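Local atomic coordinates of BauA (Acinetobacter baumannii, PDB entry 6HCP), a protein that probably takes up iron across the outer membrane as a TonB-dependent receptor for the siderophore complex ferric preacinetobactin. Residues 646-652 with 677-683. Numbering follows the deposited sequence.
Sequences VPGRTLL and TNKAYWA. With C8E ((hydroxyethyloxy)tri(ethyloxy)octane), chain B.
Extended residues 646-652 and the mostly irregular 677-683 run roughly antiparallel (146° between end-to-end directions), with no direct hydrogen bond joining them. Water 1 accepts from Thr677 N (3.1 Å) and Leu652 N (2.9 Å), linking two donors that cannot pair directly; their CA atoms lie 6.7 Å apart. Asn678 turns with positive phi (56°), which asparagine accepts readily. Lys679 CB packs 3.8 Å from Leu651 CD2, and its NZ reaches a salt bridge with Asp183 of the second subunit. In this TonB-dependent receptor barrel, 677-683 prolongs the course of strand 665-674, still antiparallel to 645-662, whose Gly648 N donates to C8E O18 (3.1 Å). Tyr681 (chi1 p; CA 7.2 Å from Arg649 CA) takes the aliphatic arm of Arg649 (chi1 p) over its ring face, CD 4.0 Å from the centroid in a CH-pi contact; Arg649 NH1 and NH2 hydrogen-bond Gln636 and Tyr92. Trp682 CB packs on Val646 CG1 (3.7 Å), its indole NE1 hydrogen-bonded to Pro267 O; Ala683 CB lies 4.0 Å from Arg649 NH1.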
loop_
_atom_site.group_PDB
_atom_site.type_symbol
_atom_site.label_atom_id
_atom_site.label_comp_id
_atom_site.label_asym_id
_atom_site.label_seq_id
_atom_site.Cartn_x
_atom_site.Cartn_y
_atom_site.Cartn_z
ATOM N N VAL A 646 17.348 -17.472 -10.787
ATOM C CA VAL A 646 16.226 -16.721 -10.270
ATOM C C VAL A 646 15.709 -15.835 -11.385
ATOM O O VAL A 646 16.457 -15.373 -12.237
ATOM C CB VAL A 646 16.604 -15.890 -9.037
ATOM C CG1 VAL A 646 16.997 -16.778 -7.891
ATOM C CG2 VAL A 646 17.708 -14.881 -9.349
ATOM N N PRO A 647 14.395 -15.547 -11.388
ATOM C CA PRO A 647 13.791 -14.800 -12.478
ATOM C C PRO A 647 14.176 -13.312 -12.421
ATOM O O PRO A 647 14.604 -12.806 -11.379
ATOM C CB PRO A 647 12.273 -14.983 -12.263
ATOM C CG PRO A 647 12.140 -15.366 -10.821
ATOM C CD PRO A 647 13.398 -16.151 -10.485
ATOM N N GLY A 648 13.895 -12.616 -13.512
ATOM C CA GLY A 648 13.922 -11.161 -13.499
ATOM C C GLY A 648 12.913 -10.597 -12.508
ATOM O O GLY A 648 12.062 -11.313 -11.980
ATOM N N ARG A 649 13.062 -9.317 -12.185
ATOM C CA ARG A 649 12.028 -8.595 -11.453
ATOM C C ARG A 649 12.023 -7.142 -11.920
ATOM O O ARG A 649 12.994 -6.638 -12.509
ATOM C CB ARG A 649 12.197 -8.739 -9.938
ATOM C CG ARG A 649 13.102 -7.717 -9.272
ATOM C CD ARG A 649 14.594 -7.949 -9.462
ATOM N NE ARG A 649 15.000 -9.315 -9.164
ATOM C CZ ARG A 649 16.265 -9.748 -9.160
ATOM N NH1 ARG A 649 16.488 -11.052 -9.022
ATOM N NH2 ARG A 649 17.275 -8.875 -9.249
ATOM N N THR A 650 10.873 -6.509 -11.716
ATOM C CA THR A 650 10.662 -5.110 -12.066
ATOM C C THR A 650 10.232 -4.388 -10.800
ATOM O O THR A 650 9.292 -4.802 -10.149
ATOM C CB THR A 650 9.642 -4.969 -13.207
ATOM O OG1 THR A 650 10.201 -5.510 -14.397
ATOM C CG2 THR A 650 9.286 -3.529 -13.496
ATOM N N LEU A 651 10.986 -3.358 -10.419
ATOM C CA LEU A 651 10.718 -2.596 -9.212
ATOM C C LEU A 651 10.293 -1.172 -9.592
ATOM O O LEU A 651 10.844 -0.579 -10.514
ATOM C CB LEU A 651 11.978 -2.590 -8.337
ATOM C CG LEU A 651 12.521 -3.980 -7.973
ATOM C CD1 LEU A 651 13.780 -3.860 -7.127
ATOM C CD2 LEU A 651 11.480 -4.815 -7.236
ATOM N N LEU A 652 9.350 -0.622 -8.812
ATOM C CA LEU A 652 8.868 0.726 -8.981
ATOM C C LEU A 652 9.232 1.533 -7.743
ATOM O O LEU A 652 9.091 1.048 -6.630
ATOM C CB LEU A 652 7.351 0.730 -9.149
ATOM C CG LEU A 652 6.798 -0.037 -10.348
ATOM C CD1 LEU A 652 5.272 0.096 -10.377
ATOM C CD2 LEU A 652 7.399 0.448 -11.643
ATOM N N THR A 677 5.834 -1.705 -4.838
ATOM C CA THR A 677 4.967 -2.897 -4.942
ATOM C C THR A 677 5.335 -3.965 -3.912
ATOM O O THR A 677 4.583 -4.929 -3.741
ATOM C CB THR A 677 4.964 -3.513 -6.344
ATOM O OG1 THR A 677 6.210 -4.176 -6.578
ATOM C CG2 THR A 677 4.671 -2.508 -7.436
ATOM N N ASN A 678 6.410 -3.735 -3.146
ATOM C CA ASN A 678 6.888 -4.663 -2.096
ATOM C C ASN A 678 7.154 -6.048 -2.689
ATOM O O ASN A 678 6.837 -7.072 -2.079
ATOM C CB ASN A 678 5.925 -4.749 -0.916
ATOM C CG ASN A 678 6.575 -5.249 0.349
ATOM O OD1 ASN A 678 7.760 -5.000 0.600
ATOM N ND2 ASN A 678 5.823 -6.024 1.116
ATOM N N LYS A 679 7.762 -6.064 -3.875
ATOM C CA LYS A 679 8.110 -7.287 -4.537
ATOM C C LYS A 679 9.130 -8.066 -3.705
ATOM O O LYS A 679 10.188 -7.551 -3.378
ATOM C CB LYS A 679 8.686 -6.985 -5.918
ATOM C CG LYS A 679 9.148 -8.206 -6.708
ATOM C CD LYS A 679 8.021 -9.144 -7.124
ATOM C CE LYS A 679 8.502 -10.259 -8.031
ATOM N NZ LYS A 679 7.513 -11.357 -8.109
ATOM N N ALA A 680 8.837 -9.350 -3.478
ATOM C CA ALA A 680 9.777 -10.307 -2.873
ATOM C C ALA A 680 10.591 -10.966 -3.993
ATOM O O ALA A 680 10.023 -11.547 -4.914
ATOM C CB ALA A 680 9.023 -11.336 -2.071
ATOM N N TYR A 681 11.916 -10.861 -3.916
ATOM C CA TYR A 681 12.766 -11.525 -4.899
ATOM C C TYR A 681 14.077 -11.971 -4.258
ATOM O O TYR A 681 14.599 -11.323 -3.329
ATOM C CB TYR A 681 13.038 -10.598 -6.088
ATOM C CG TYR A 681 13.806 -9.344 -5.761
ATOM C CD1 TYR A 681 13.152 -8.208 -5.309
ATOM C CD2 TYR A 681 15.191 -9.280 -5.907
ATOM C CE1 TYR A 681 13.834 -7.028 -5.052
ATOM C CE2 TYR A 681 15.888 -8.114 -5.628
ATOM C CZ TYR A 681 15.205 -6.975 -5.229
ATOM O OH TYR A 681 15.875 -5.833 -4.900
ATOM N N TRP A 682 14.609 -13.073 -4.796
ATOM C CA TRP A 682 15.969 -13.549 -4.526
ATOM C C TRP A 682 16.921 -12.862 -5.507
ATOM O O TRP A 682 16.634 -12.791 -6.691
ATOM C CB TRP A 682 16.080 -15.066 -4.735
ATOM C CG TRP A 682 15.247 -15.937 -3.852
ATOM C CD1 TRP A 682 14.313 -16.849 -4.261
ATOM C CD2 TRP A 682 15.453 -16.169 -2.447
ATOM N NE1 TRP A 682 13.855 -17.556 -3.183
ATOM C CE2 TRP A 682 14.537 -17.169 -2.061
ATOM C CE3 TRP A 682 16.242 -15.555 -1.460
ATOM C CZ2 TRP A 682 14.503 -17.678 -0.766
ATOM C CZ3 TRP A 682 16.191 -16.042 -0.175
ATOM C CH2 TRP A 682 15.329 -17.087 0.164
ATOM N N ALA A 683 18.127 -12.565 -5.027
ATOM C CA ALA A 683 19.250 -12.190 -5.908
ATOM C C ALA A 683 20.540 -12.617 -5.209
ATOM O O ALA A 683 20.519 -12.969 -4.032
ATOM C CB ALA A 683 19.231 -10.711 -6.178
HETATM C C1 C8E B . 20.927 -0.666 -26.801
HETATM C C2 C8E B . 19.619 -1.402 -26.656
HETATM C C3 C8E B . 19.660 -2.423 -25.523
HETATM C C4 C8E B . 18.291 -3.089 -25.378
HETATM C C5 C8E B . 18.206 -3.994 -24.154
HETATM C C6 C8E B . 16.760 -4.201 -23.708
HETATM C C7 C8E B . 16.701 -4.842 -22.326
HETATM C C8 C8E B . 15.345 -4.653 -21.626
HETATM O O9 C8E B . 15.028 -5.761 -20.793
HETATM C C10 C8E B . 14.473 -5.487 -19.498
HETATM C C11 C8E B . 14.225 -6.762 -18.709
HETATM O O12 C8E B . 12.885 -7.252 -18.794
HETATM C C13 C8E B . 12.821 -8.603 -19.343
HETATM C C14 C8E B . 12.357 -9.671 -18.326
HETATM O O15 C8E B . 12.946 -11.002 -18.459
HETATM C C16 C8E B . 12.761 -11.846 -17.273
HETATM C C17 C8E B . 13.447 -13.249 -17.291
HETATM O O18 C8E B . 12.917 -13.995 -16.145
HETATM O O HOH W 1 8.183 -2.327 -6.716
#